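Local coordinates for hydrolase family protein (Deinococcus radiodurans R1, PDB 3CNH) that probably acts as a phosphatase of the haloacid dehalogenase-like superfamily, with a sodium ion bound in the crystal, at residues V28-F39 against R70-V80. Residues are numbered along the deposited sequence; the frame is centred on the assembly and turned at random.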
loop_
_atom_site.group_PDB
_atom_site.type_symbol
_atom_site.label_atom_id
_atom_site.label_comp_id
_atom_site.label_asym_id
_atom_site.label_seq_id
_atom_site.Cartn_x
_atom_site.Cartn_y
_atom_site.Cartn_z
ATOM N N VAL A 28 15.470 7.622 8.279
ATOM C CA VAL A 28 16.510 6.960 7.466
ATOM C C VAL A 28 17.546 7.961 6.953
ATOM O O VAL A 28 18.756 7.701 6.942
ATOM C CB VAL A 28 15.934 6.095 6.347
ATOM C CG1 VAL A 28 17.068 5.556 5.466
ATOM C CG2 VAL A 28 15.138 4.936 6.953
ATOM N N ALA A 29 17.058 9.140 6.611
ATOM C CA ALA A 29 17.925 10.219 6.120
ATOM C C ALA A 29 18.935 10.612 7.169
ATOM O O ALA A 29 20.116 10.794 6.908
ATOM C CB ALA A 29 17.090 11.449 5.691
ATOM N N GLN A 30 18.441 10.716 8.383
ATOM C CA GLN A 30 19.277 11.099 9.521
ATOM C C GLN A 30 20.381 10.052 9.747
ATOM O O GLN A 30 21.551 10.369 9.923
ATOM C CB GLN A 30 18.418 11.238 10.790
ATOM C CG GLN A 30 19.214 11.531 12.079
ATOM N N ARG A 31 19.978 8.799 9.674
ATOM C CA ARG A 31 20.915 7.699 9.890
ATOM C C ARG A 31 22.061 7.706 8.900
ATOM O O ARG A 31 23.200 7.383 9.235
ATOM C CB ARG A 31 20.206 6.342 9.800
ATOM C CG ARG A 31 21.181 5.167 10.027
ATOM C CD ARG A 31 20.522 3.790 9.916
ATOM N NE ARG A 31 19.461 3.571 10.900
ATOM C CZ ARG A 31 19.662 3.151 12.149
ATOM N NH1 ARG A 31 20.887 2.929 12.607
ATOM N NH2 ARG A 31 18.626 2.974 12.958
ATOM N N PHE A 32 21.742 8.096 7.677
ATOM C CA PHE A 32 22.720 8.081 6.572
ATOM C C PHE A 32 23.410 9.397 6.366
ATOM O O PHE A 32 24.274 9.544 5.492
ATOM C CB PHE A 32 22.090 7.584 5.287
ATOM C CG PHE A 32 21.914 6.092 5.251
ATOM C CD1 PHE A 32 22.977 5.277 4.888
ATOM C CD2 PHE A 32 20.708 5.497 5.576
ATOM C CE1 PHE A 32 22.843 3.888 4.848
ATOM C CE2 PHE A 32 20.580 4.117 5.520
ATOM C CZ PHE A 32 21.648 3.315 5.152
ATOM N N GLY A 33 23.042 10.345 7.203
ATOM C CA GLY A 33 23.687 11.664 7.202
ATOM C C GLY A 33 23.375 12.505 5.986
ATOM O O GLY A 33 24.199 13.303 5.518
ATOM N N LEU A 34 22.162 12.331 5.492
ATOM C CA LEU A 34 21.726 13.081 4.299
ATOM C C LEU A 34 21.225 14.494 4.618
ATOM O O LEU A 34 20.612 14.736 5.653
ATOM C CB LEU A 34 20.616 12.320 3.579
ATOM C CG LEU A 34 20.945 10.868 3.176
ATOM C CD1 LEU A 34 19.729 10.245 2.499
ATOM C CD2 LEU A 34 22.179 10.797 2.308
ATOM N N ASP A 35 21.482 15.412 3.695
ATOM C CA ASP A 35 20.913 16.775 3.788
ATOM C C ASP A 35 19.423 16.576 3.614
ATOM O O ASP A 35 18.955 16.170 2.544
ATOM C CB ASP A 35 21.470 17.688 2.695
ATOM C CG ASP A 35 20.875 19.072 2.738
ATOM O OD1 ASP A 35 19.661 19.214 2.521
ATOM O OD2 ASP A 35 21.650 20.028 2.965
ATOM N N THR A 36 18.661 16.818 4.671
ATOM C CA THR A 36 17.231 16.515 4.622
ATOM C C THR A 36 16.422 17.337 3.604
ATOM O O THR A 36 15.521 16.812 2.960
ATOM C CB THR A 36 16.575 16.545 6.014
ATOM O OG1 THR A 36 16.782 17.827 6.615
ATOM C CG2 THR A 36 17.212 15.451 6.891
ATOM N N ASP A 37 16.755 18.605 3.448
ATOM C CA ASP A 37 16.012 19.452 2.495
ATOM C C ASP A 37 16.173 18.977 1.043
ATOM O O ASP A 37 15.197 18.839 0.301
ATOM C CB ASP A 37 16.444 20.909 2.569
ATOM C CG ASP A 37 15.886 21.629 3.782
ATOM O OD1 ASP A 37 14.957 21.106 4.437
ATOM O OD2 ASP A 37 16.385 22.739 4.046
ATOM N N ASP A 38 17.418 18.688 0.691
ATOM C CA ASP A 38 17.758 18.248 -0.671
ATOM C C ASP A 38 17.116 16.881 -0.908
ATOM O O ASP A 38 16.510 16.626 -1.947
ATOM C CB ASP A 38 19.286 18.198 -0.872
ATOM C CG ASP A 38 19.711 18.209 -2.346
ATOM O OD1 ASP A 38 18.865 18.414 -3.239
ATOM O OD2 ASP A 38 20.933 18.058 -2.606
ATOM N N PHE A 39 17.221 16.015 0.091
ATOM C CA PHE A 39 16.653 14.656 -0.003
ATOM C C PHE A 39 15.152 14.701 -0.209
ATOM O O PHE A 39 14.600 14.032 -1.083
ATOM C CB PHE A 39 17.028 13.835 1.254
ATOM C CG PHE A 39 16.278 12.540 1.415
ATOM C CD1 PHE A 39 16.595 11.438 0.646
ATOM C CD2 PHE A 39 15.323 12.399 2.379
ATOM C CE1 PHE A 39 15.944 10.237 0.787
ATOM C CE2 PHE A 39 14.670 11.205 2.525
ATOM C CZ PHE A 39 14.991 10.117 1.719
ATOM N N ARG A 70 29.013 8.945 -1.639
ATOM C CA ARG A 70 28.504 8.442 -0.347
ATOM C C ARG A 70 29.399 7.347 0.210
ATOM O O ARG A 70 30.037 6.615 -0.530
ATOM C CB ARG A 70 27.120 7.847 -0.508
ATOM C CG ARG A 70 26.026 8.772 -1.010
ATOM C CD ARG A 70 25.877 10.027 -0.157
ATOM N NE ARG A 70 24.746 10.825 -0.643
ATOM C CZ ARG A 70 24.357 11.991 -0.139
ATOM N NH1 ARG A 70 25.042 12.544 0.854
ATOM N NH2 ARG A 70 23.311 12.628 -0.661
ATOM N N ASP A 71 29.418 7.243 1.531
ATOM C CA ASP A 71 30.253 6.242 2.191
ATOM C C ASP A 71 29.454 5.015 2.539
ATOM O O ASP A 71 29.721 4.322 3.503
ATOM C CB ASP A 71 31.001 6.793 3.419
ATOM C CG ASP A 71 30.092 7.316 4.501
ATOM O OD1 ASP A 71 28.860 7.410 4.284
ATOM O OD2 ASP A 71 30.638 7.640 5.588
ATOM N N PHE A 72 28.457 4.771 1.725
ATOM C CA PHE A 72 27.631 3.577 1.842
ATOM C C PHE A 72 27.103 3.234 0.464
ATOM O O PHE A 72 27.210 4.033 -0.457
ATOM C CB PHE A 72 26.485 3.769 2.847
ATOM C CG PHE A 72 25.605 4.951 2.536
ATOM C CD1 PHE A 72 24.495 4.810 1.728
ATOM C CD2 PHE A 72 25.932 6.206 3.006
ATOM C CE1 PHE A 72 23.699 5.900 1.416
ATOM C CE2 PHE A 72 25.136 7.302 2.694
ATOM C CZ PHE A 72 24.069 7.169 1.907
ATOM N N THR A 73 26.514 2.048 0.339
ATOM C CA THR A 73 26.033 1.560 -0.953
ATOM C C THR A 73 24.517 1.581 -1.140
ATOM O O THR A 73 23.745 1.676 -0.190
ATOM C CB THR A 73 26.437 0.104 -1.166
ATOM O OG1 THR A 73 25.747 -0.711 -0.212
ATOM C CG2 THR A 73 27.967 -0.072 -1.038
ATOM N N PRO A 74 24.067 1.473 -2.394
ATOM C CA PRO A 74 22.621 1.466 -2.615
ATOM C C PRO A 74 21.982 0.269 -1.938
ATOM O O PRO A 74 20.826 0.315 -1.491
ATOM C CB PRO A 74 22.497 1.397 -4.147
ATOM C CG PRO A 74 23.754 2.045 -4.631
ATOM C CD PRO A 74 24.834 1.719 -3.634
ATOM N N GLU A 75 22.773 -0.782 -1.812
ATOM C CA GLU A 75 22.279 -2.014 -1.161
ATOM C C GLU A 75 22.063 -1.758 0.320
ATOM O O GLU A 75 21.051 -2.187 0.912
ATOM C CB GLU A 75 23.238 -3.183 -1.388
ATOM C CG GLU A 75 23.275 -3.661 -2.855
ATOM C CD GLU A 75 23.985 -2.707 -3.843
ATOM O OE1 GLU A 75 24.884 -1.896 -3.473
ATOM O OE2 GLU A 75 23.631 -2.783 -5.042
ATOM N N ASP A 76 22.998 -1.032 0.901
ATOM C CA ASP A 76 22.928 -0.661 2.325
ATOM C C ASP A 76 21.634 0.123 2.529
ATOM O O ASP A 76 20.845 -0.110 3.453
ATOM C CB ASP A 76 24.088 0.254 2.757
ATOM C CG ASP A 76 25.440 -0.449 2.789
ATOM O OD1 ASP A 76 25.458 -1.687 2.955
ATOM O OD2 ASP A 76 26.481 0.243 2.686
ATOM N N PHE A 77 21.397 1.045 1.602
ATOM C CA PHE A 77 20.266 1.979 1.760
ATOM C C PHE A 77 18.955 1.246 1.606
ATOM O O PHE A 77 17.997 1.444 2.349
ATOM C CB PHE A 77 20.368 3.156 0.758
ATOM C CG PHE A 77 19.481 4.313 1.105
ATOM C CD1 PHE A 77 18.211 4.416 0.575
ATOM C CD2 PHE A 77 19.890 5.286 2.000
ATOM C CE1 PHE A 77 17.385 5.472 0.906
ATOM C CE2 PHE A 77 19.038 6.362 2.317
ATOM C CZ PHE A 77 17.809 6.429 1.790
ATOM N N ARG A 78 18.929 0.390 0.609
ATOM C CA ARG A 78 17.735 -0.379 0.310
ATOM C C ARG A 78 17.347 -1.273 1.501
ATOM O O ARG A 78 16.157 -1.424 1.829
ATOM C CB ARG A 78 17.974 -1.147 -0.985
ATOM C CG ARG A 78 16.732 -1.644 -1.653
ATOM C CD ARG A 78 16.548 -3.048 -1.410
ATOM N NE ARG A 78 17.623 -3.778 -2.056
ATOM C CZ ARG A 78 17.449 -4.474 -3.165
ATOM N NH1 ARG A 78 18.472 -5.117 -3.711
ATOM N NH2 ARG A 78 16.246 -4.531 -3.718
ATOM N N ALA A 79 18.350 -1.812 2.167
ATOM C CA ALA A 79 18.113 -2.690 3.323
ATOM C C ALA A 79 17.374 -1.948 4.417
ATOM O O ALA A 79 16.414 -2.456 5.008
ATOM C CB ALA A 79 19.426 -3.256 3.887
ATOM N N VAL A 80 17.834 -0.734 4.681
ATOM C CA VAL A 80 17.243 0.087 5.747
ATOM C C VAL A 80 15.830 0.554 5.334
ATOM O O VAL A 80 14.906 0.635 6.160
ATOM C CB VAL A 80 18.179 1.250 6.172
ATOM C CG1 VAL A 80 17.492 2.120 7.220
ATOM C CG2 VAL A 80 19.513 0.687 6.728
HETATM O O HOH W 1 26.923 9.360 5.221
HETATM O O HOH W 2 23.157 15.123 1.502
#
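Phe32 supplies the middle of an aromatic cluster with Phe72 and Phe77. It pairs edge-to-face with Phe72, Phe32 CD1 standing over the centre of the Phe72 ring, with centroids 4.5 Å apart and planes at 51°. Phe77 CD2 lies over one face of Phe32, 3.7 Å from Phe32 CD2, while Val80 CG2 reaches the ring edge, 3.7 Å from Phe32 CZ. Replacing Phe32 by alanine is likely to open a gap between Phe72, Phe77 and Val80, leaving both rings freer to turn. Apolar contacts continue the seam: Val28 CG2 touches Val80 CG1 at 3.7 Å, and Val28 CG1, anti to the backbone N (chi1 174°), lies against Phe77 CE2. These contacts pack helix 22-32 against helix 74-83 and the loop before it, in the helical cap that accompanies the Rossmann-like HAD core; the axes of 28-32 and 74-80 run broadly antiparallel, at 144°. A Schellman motif at Gly33 ends the first helix; a capping box of Thr73 and Asp76 starts the second. Beyond the turn, Leu34 CD2 sits over the centre of the Arg70 guanidinium, 3.5 Å from Arg70 CZ, and Arg70 NE donates to Val65 O. One water donates to Phe32 O and Asp71 OD1, another accepts from Asp35 N and Arg70 NH1.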